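Long-range contact in stromal cell-derived factor 2-like protein (PDB 3MAL), which takes part in protein quality control and the unfolded protein response in the endoplasmic reticulum, in a complex with ERDJ3B and BIP1 that supports plant immune receptor accumulation: residues I24-H38 / S50-W64. Sequence-based numbering, arbitrary orientation.
Sequences IKLMHEKTKFRLHSH and SVTGFPGVVDSNSYW
The first MIR motif of this beta-trefoil folds on itself here: strand 34-38 pairs antiparallel with 50-54, while I24 and W64 exchange two backbone hydrogen bonds where 23-28 meets 64-67 in the six-stranded barrel. R34 and F54 form a hydrogen-bonded pair, and H36 and T52 another, in which the bond from H36 N is weak. On the face carrying R34, H36 and F54, the imidazole of H36 lies in an offset stack on the F54 ring, centroids 4.5 Å apart and planes 14° from parallel. With CG anti to the backbone N (chi1 169°), H36 runs alongside T52 and gives ND1-H to T52 OG1 at 3.1 Å, tilted out of the imidazole plane; T52 OG1 also bonds Q169. A water joins H36 NE2 to D59 OD2 and N61 ND2, while N61 OD1 takes a hydrogen bond from K92.

The opposite face of the strand pair is apolar around L35, whose CD1 meets V51 CG1 at 3.6 Å and whose CD2 sits over the five-membered ring of W64. The indole NE1-H reaches L35 O at 3.0 Å almost straight (176°), approaching from above the carbonyl plane. A second water donates to both L35 O and S62 O and accepts from L26 N. K25 extends across the face of Y63, CE 3.9 Å from the ring centroid, and its NZ forms a salt bridge with E188, which also pairs with R34. L35 O is thus gripped by both indole and water, satisfying a buried carbonyl where barrel strands meet the 34-54 hairpin, and E188, shared between K25 and R34, probably offsets part of their charge.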
loop_
_atom_site.group_PDB
_atom_site.type_symbol
_atom_site.label_atom_id
_atom_site.label_comp_id
_atom_site.label_asym_id
_atom_site.label_seq_id
_atom_site.Cartn_x
_atom_site.Cartn_y
_atom_site.Cartn_z
ATOM N N ILE A 24 -9.382 0.071 -4.106
ATOM C CA ILE A 24 -8.868 1.438 -4.057
ATOM C C ILE A 24 -7.599 1.606 -4.883
ATOM O O ILE A 24 -6.890 0.629 -5.152
ATOM C CB ILE A 24 -8.567 1.907 -2.602
ATOM C CG1 ILE A 24 -7.377 1.144 -2.002
ATOM C CG2 ILE A 24 -9.867 1.894 -1.746
ATOM C CD1 ILE A 24 -6.841 1.728 -0.686
ATOM N N LYS A 25 -7.340 2.846 -5.288
ATOM C CA LYS A 25 -5.992 3.273 -5.610
ATOM C C LYS A 25 -5.459 4.117 -4.443
ATOM O O LYS A 25 -6.234 4.694 -3.667
ATOM C CB LYS A 25 -5.952 4.030 -6.925
ATOM C CG LYS A 25 -6.455 3.209 -8.093
ATOM C CD LYS A 25 -6.076 3.859 -9.429
ATOM C CE LYS A 25 -6.547 2.978 -10.597
ATOM N NZ LYS A 25 -6.271 3.655 -11.896
ATOM N N LEU A 26 -4.142 4.104 -4.278
ATOM C CA LEU A 26 -3.482 4.849 -3.227
ATOM C C LEU A 26 -2.505 5.812 -3.873
ATOM O O LEU A 26 -1.515 5.390 -4.486
ATOM C CB LEU A 26 -2.767 3.882 -2.273
ATOM C CG LEU A 26 -2.506 4.458 -0.887
ATOM C CD1 LEU A 26 -3.800 4.583 -0.053
ATOM C CD2 LEU A 26 -1.442 3.598 -0.157
ATOM N N MET A 27 -2.797 7.107 -3.760
ATOM C CA MET A 27 -1.999 8.130 -4.388
ATOM C C MET A 27 -1.040 8.774 -3.392
ATOM O O MET A 27 -1.449 9.182 -2.297
ATOM C CB MET A 27 -2.907 9.197 -5.000
ATOM C CG MET A 27 -2.161 10.254 -5.823
ATOM S SD MET A 27 -3.165 11.690 -6.283
ATOM C CE MET A 27 -3.112 12.607 -4.755
ATOM N N HIS A 28 0.227 8.861 -3.802
ATOM C CA HIS A 28 1.286 9.577 -3.081
ATOM C C HIS A 28 0.971 11.074 -3.083
ATOM O O HIS A 28 0.834 11.680 -4.145
ATOM C CB HIS A 28 2.604 9.310 -3.803
ATOM C CG HIS A 28 3.818 9.874 -3.125
ATOM N ND1 HIS A 28 4.220 9.500 -1.859
ATOM C CD2 HIS A 28 4.752 10.747 -3.569
ATOM C CE1 HIS A 28 5.343 10.125 -1.549
ATOM N NE2 HIS A 28 5.677 10.902 -2.562
ATOM N N GLU A 29 0.811 11.674 -1.918
ATOM C CA GLU A 29 0.378 13.089 -1.940
ATOM C C GLU A 29 1.300 14.055 -2.683
ATOM O O GLU A 29 0.827 14.912 -3.411
ATOM C CB GLU A 29 0.117 13.635 -0.554
ATOM C CG GLU A 29 -0.448 15.066 -0.619
ATOM C CD GLU A 29 -0.780 15.610 0.758
ATOM O OE1 GLU A 29 0.092 15.548 1.659
ATOM O OE2 GLU A 29 -1.913 16.126 0.948
ATOM N N LYS A 30 2.606 13.931 -2.476
ATOM C CA LYS A 30 3.589 14.839 -3.027
ATOM C C LYS A 30 3.746 14.693 -4.545
ATOM O O LYS A 30 3.706 15.681 -5.271
ATOM C CB LYS A 30 4.921 14.543 -2.334
ATOM C CG LYS A 30 5.863 15.708 -2.212
ATOM C CD LYS A 30 5.327 16.749 -1.259
ATOM C CE LYS A 30 6.371 17.847 -1.080
ATOM N NZ LYS A 30 5.820 19.032 -0.322
ATOM N N THR A 31 3.931 13.472 -5.038
ATOM C CA THR A 31 4.193 13.290 -6.460
ATOM C C THR A 31 2.954 12.943 -7.299
ATOM O O THR A 31 2.993 13.022 -8.534
ATOM C CB THR A 31 5.204 12.154 -6.688
ATOM O OG1 THR A 31 4.615 10.926 -6.250
ATOM C CG2 THR A 31 6.505 12.415 -5.934
ATOM N N LYS A 32 1.869 12.529 -6.635
ATOM C CA LYS A 32 0.646 12.103 -7.326
ATOM C C LYS A 32 0.748 10.725 -8.024
ATOM O O LYS A 32 -0.198 10.297 -8.672
ATOM C CB LYS A 32 0.135 13.177 -8.312
ATOM C CG LYS A 32 0.122 14.634 -7.759
ATOM C CD LYS A 32 -0.697 14.756 -6.476
ATOM C CE LYS A 32 -0.648 16.213 -5.954
ATOM N NZ LYS A 32 -1.257 16.338 -4.590
ATOM N N PHE A 33 1.878 10.029 -7.872
ATOM C CA PHE A 33 2.018 8.668 -8.433
ATOM C C PHE A 33 1.165 7.653 -7.660
ATOM O O PHE A 33 0.890 7.826 -6.463
ATOM C CB PHE A 33 3.502 8.222 -8.476
ATOM C CG PHE A 33 4.308 8.827 -9.639
ATOM C CD1 PHE A 33 4.247 10.203 -9.929
ATOM C CD2 PHE A 33 5.136 8.021 -10.421
ATOM C CE1 PHE A 33 4.992 10.756 -11.009
ATOM C CE2 PHE A 33 5.883 8.555 -11.478
ATOM C CZ PHE A 33 5.807 9.941 -11.774
ATOM N N ARG A 34 0.748 6.588 -8.341
ATOM C CA ARG A 34 -0.109 5.593 -7.716
ATOM C C ARG A 34 0.654 4.325 -7.294
ATOM O O ARG A 34 1.487 3.802 -8.032
ATOM C CB ARG A 34 -1.261 5.192 -8.648
ATOM C CG ARG A 34 -2.345 6.193 -8.781
ATOM C CD ARG A 34 -2.050 7.125 -9.945
ATOM N NE ARG A 34 -3.270 7.681 -10.512
ATOM C CZ ARG A 34 -3.603 8.957 -10.420
ATOM N NH1 ARG A 34 -2.778 9.804 -9.812
ATOM N NH2 ARG A 34 -4.736 9.393 -10.951
ATOM N N LEU A 35 0.334 3.818 -6.108
ATOM C CA LEU A 35 0.864 2.531 -5.673
ATOM C C LEU A 35 0.506 1.448 -6.702
ATOM O O LEU A 35 -0.660 1.282 -7.067
ATOM C CB LEU A 35 0.338 2.197 -4.259
ATOM C CG LEU A 35 0.963 0.981 -3.549
ATOM C CD1 LEU A 35 2.437 1.272 -3.175
ATOM C CD2 LEU A 35 0.122 0.552 -2.323
ATOM N N HIS A 36 1.518 0.705 -7.155
ATOM C CA HIS A 36 1.411 -0.127 -8.327
ATOM C C HIS A 36 2.242 -1.415 -8.191
ATOM O O HIS A 36 3.315 -1.440 -7.563
ATOM C CB HIS A 36 1.869 0.718 -9.537
ATOM C CG HIS A 36 2.074 -0.041 -10.816
ATOM N ND1 HIS A 36 3.276 -0.621 -11.147
ATOM C CD2 HIS A 36 1.271 -0.203 -11.897
ATOM C CE1 HIS A 36 3.182 -1.174 -12.344
ATOM N NE2 HIS A 36 1.976 -0.926 -12.822
ATOM N N SER A 37 1.727 -2.504 -8.759
ATOM C CA SER A 37 2.515 -3.744 -8.836
ATOM C C SER A 37 2.307 -4.405 -10.181
ATOM O O SER A 37 1.574 -3.892 -11.031
ATOM C CB SER A 37 2.238 -4.699 -7.647
ATOM O OG SER A 37 3.282 -5.665 -7.498
ATOM N N HIS A 38 2.949 -5.544 -10.376
ATOM C CA HIS A 38 2.983 -6.181 -11.681
ATOM C C HIS A 38 3.730 -7.493 -11.511
ATOM O O HIS A 38 4.325 -7.717 -10.470
ATOM C CB HIS A 38 3.657 -5.278 -12.731
ATOM C CG HIS A 38 4.894 -4.548 -12.260
ATOM N ND1 HIS A 38 5.391 -3.443 -12.922
ATOM C CD2 HIS A 38 5.724 -4.758 -11.213
ATOM C CE1 HIS A 38 6.487 -3.023 -12.315
ATOM N NE2 HIS A 38 6.716 -3.808 -11.280
ATOM N N SER A 50 8.001 -6.893 -7.305
ATOM C CA SER A 50 8.287 -5.488 -7.062
ATOM C C SER A 50 7.027 -4.621 -7.018
ATOM O O SER A 50 5.954 -4.998 -7.509
ATOM C CB SER A 50 9.256 -4.957 -8.118
ATOM O OG SER A 50 8.648 -5.010 -9.403
ATOM N N VAL A 51 7.169 -3.488 -6.346
ATOM C CA VAL A 51 6.095 -2.510 -6.139
ATOM C C VAL A 51 6.717 -1.149 -6.519
ATOM O O VAL A 51 7.874 -0.893 -6.201
ATOM C CB VAL A 51 5.614 -2.532 -4.655
ATOM C CG1 VAL A 51 4.743 -1.298 -4.334
ATOM C CG2 VAL A 51 4.867 -3.824 -4.347
ATOM N N THR A 52 5.958 -0.300 -7.211
ATOM C CA THR A 52 6.442 1.002 -7.678
ATOM C C THR A 52 5.370 2.069 -7.567
ATOM O O THR A 52 4.202 1.775 -7.244
ATOM C CB THR A 52 6.878 0.969 -9.178
ATOM O OG1 THR A 52 5.720 0.832 -10.018
ATOM C CG2 THR A 52 7.875 -0.158 -9.457
ATOM N N GLY A 53 5.777 3.313 -7.820
ATOM C CA GLY A 53 4.854 4.407 -8.053
ATOM C C GLY A 53 4.615 4.569 -9.545
ATOM O O GLY A 53 5.550 4.686 -10.309
ATOM N N PHE A 54 3.350 4.560 -9.950
ATOM C CA PHE A 54 2.957 4.596 -11.368
ATOM C C PHE A 54 2.156 5.887 -11.708
ATOM O O PHE A 54 1.150 6.181 -11.077
ATOM C CB PHE A 54 2.106 3.351 -11.663
ATOM C CG PHE A 54 1.838 3.126 -13.107
ATOM C CD1 PHE A 54 2.740 2.388 -13.883
ATOM C CD2 PHE A 54 0.683 3.635 -13.705
ATOM C CE1 PHE A 54 2.490 2.172 -15.236
ATOM C CE2 PHE A 54 0.425 3.421 -15.065
ATOM C CZ PHE A 54 1.325 2.695 -15.830
ATOM N N PRO A 55 2.572 6.640 -12.743
ATOM C CA PRO A 55 1.883 7.940 -12.938
ATOM C C PRO A 55 0.555 7.964 -13.738
ATOM O O PRO A 55 -0.283 8.841 -13.488
ATOM C CB PRO A 55 2.949 8.790 -13.644
ATOM C CG PRO A 55 3.765 7.765 -14.442
ATOM C CD PRO A 55 3.751 6.481 -13.627
ATOM N N GLY A 56 0.372 7.046 -14.690
ATOM C CA GLY A 56 -0.815 7.044 -15.575
ATOM C C GLY A 56 -2.111 6.685 -14.849
ATOM O O GLY A 56 -2.108 5.858 -13.922
ATOM N N VAL A 57 -3.204 7.319 -15.270
ATOM C CA VAL A 57 -4.534 7.114 -14.693
ATOM C C VAL A 57 -5.115 5.729 -14.993
ATOM O O VAL A 57 -5.710 5.072 -14.114
ATOM C CB VAL A 57 -5.562 8.209 -15.206
ATOM C CG1 VAL A 57 -6.979 7.898 -14.744
ATOM C CG2 VAL A 57 -5.173 9.578 -14.769
ATOM N N VAL A 58 -4.995 5.275 -16.239
ATOM C CA VAL A 58 -5.601 3.983 -16.545
ATOM C C VAL A 58 -4.637 2.802 -16.488
ATOM O O VAL A 58 -3.743 2.638 -17.309
ATOM C CB VAL A 58 -6.709 4.004 -17.689
ATOM C CG1 VAL A 58 -6.900 5.380 -18.310
ATOM C CG2 VAL A 58 -6.634 2.824 -18.693
ATOM N N ASP A 59 -4.843 1.997 -15.451
ATOM C CA ASP A 59 -3.895 0.973 -15.055
ATOM C C ASP A 59 -4.557 0.058 -14.029
ATOM O O ASP A 59 -4.692 0.431 -12.866
ATOM C CB ASP A 59 -2.650 1.635 -14.444
ATOM C CG ASP A 59 -1.589 0.631 -14.112
ATOM O OD1 ASP A 59 -1.185 0.556 -12.934
ATOM O OD2 ASP A 59 -1.183 -0.095 -15.034
ATOM N N SER A 60 -4.996 -1.129 -14.458
ATOM C CA SER A 60 -5.664 -2.079 -13.540
ATOM C C SER A 60 -4.676 -2.533 -12.461
ATOM O O SER A 60 -5.072 -2.859 -11.343
ATOM C CB SER A 60 -6.227 -3.286 -14.300
ATOM O OG SER A 60 -5.222 -3.895 -15.074
ATOM N N ASN A 61 -3.381 -2.497 -12.802
ATOM C CA ASN A 61 -2.292 -2.808 -11.871
ATOM C C ASN A 61 -2.131 -1.825 -10.705
ATOM O O ASN A 61 -1.294 -2.063 -9.808
ATOM C CB ASN A 61 -0.954 -2.935 -12.626
ATOM C CG ASN A 61 -0.787 -4.279 -13.301
ATOM O OD1 ASN A 61 -1.390 -5.267 -12.882
ATOM N ND2 ASN A 61 0.032 -4.330 -14.354
ATOM N N SER A 62 -2.938 -0.759 -10.695
ATOM C CA SER A 62 -2.965 0.168 -9.561
ATOM C C SER A 62 -4.027 -0.118 -8.505
ATOM O O SER A 62 -4.127 0.629 -7.516
ATOM C CB SER A 62 -3.121 1.613 -10.051
ATOM O OG SER A 62 -1.962 2.016 -10.745
ATOM N N TYR A 63 -4.835 -1.164 -8.712
ATOM C CA TYR A 63 -5.907 -1.480 -7.764
ATOM C C TYR A 63 -5.480 -2.457 -6.681
ATOM O O TYR A 63 -4.755 -3.429 -6.951
ATOM C CB TYR A 63 -7.153 -1.996 -8.480
ATOM C CG TYR A 63 -8.053 -0.883 -8.951
ATOM C CD1 TYR A 63 -8.218 -0.609 -10.318
ATOM C CD2 TYR A 63 -8.733 -0.091 -8.025
ATOM C CE1 TYR A 63 -9.065 0.442 -10.738
ATOM C CE2 TYR A 63 -9.556 0.949 -8.429
ATOM C CZ TYR A 63 -9.703 1.215 -9.779
ATOM O OH TYR A 63 -10.525 2.252 -10.130
ATOM N N TRP A 64 -5.938 -2.158 -5.458
ATOM C CA TRP A 64 -5.656 -2.923 -4.242
ATOM C C TRP A 64 -6.992 -3.177 -3.514
ATOM O O TRP A 64 -7.840 -2.281 -3.458
ATOM C CB TRP A 64 -4.695 -2.127 -3.321
ATOM C CG TRP A 64 -3.397 -1.798 -3.996
ATOM C CD1 TRP A 64 -3.140 -0.716 -4.826
ATOM C CD2 TRP A 64 -2.186 -2.566 -3.943
ATOM N NE1 TRP A 64 -1.841 -0.780 -5.284
ATOM C CE2 TRP A 64 -1.235 -1.904 -4.757
ATOM C CE3 TRP A 64 -1.807 -3.739 -3.273
ATOM C CZ2 TRP A 64 0.077 -2.370 -4.910
ATOM C CZ3 TRP A 64 -0.493 -4.220 -3.439
ATOM C CH2 TRP A 64 0.430 -3.532 -4.257
HETATM O O HOH W 1 -3.205 4.292 -11.937
HETATM O O HOH W 2 -7.340 2.175 -13.928
HETATM O O HOH W 3 -2.822 2.742 -6.433
HETATM O O HOH W 4 0.894 -1.761 -15.236
#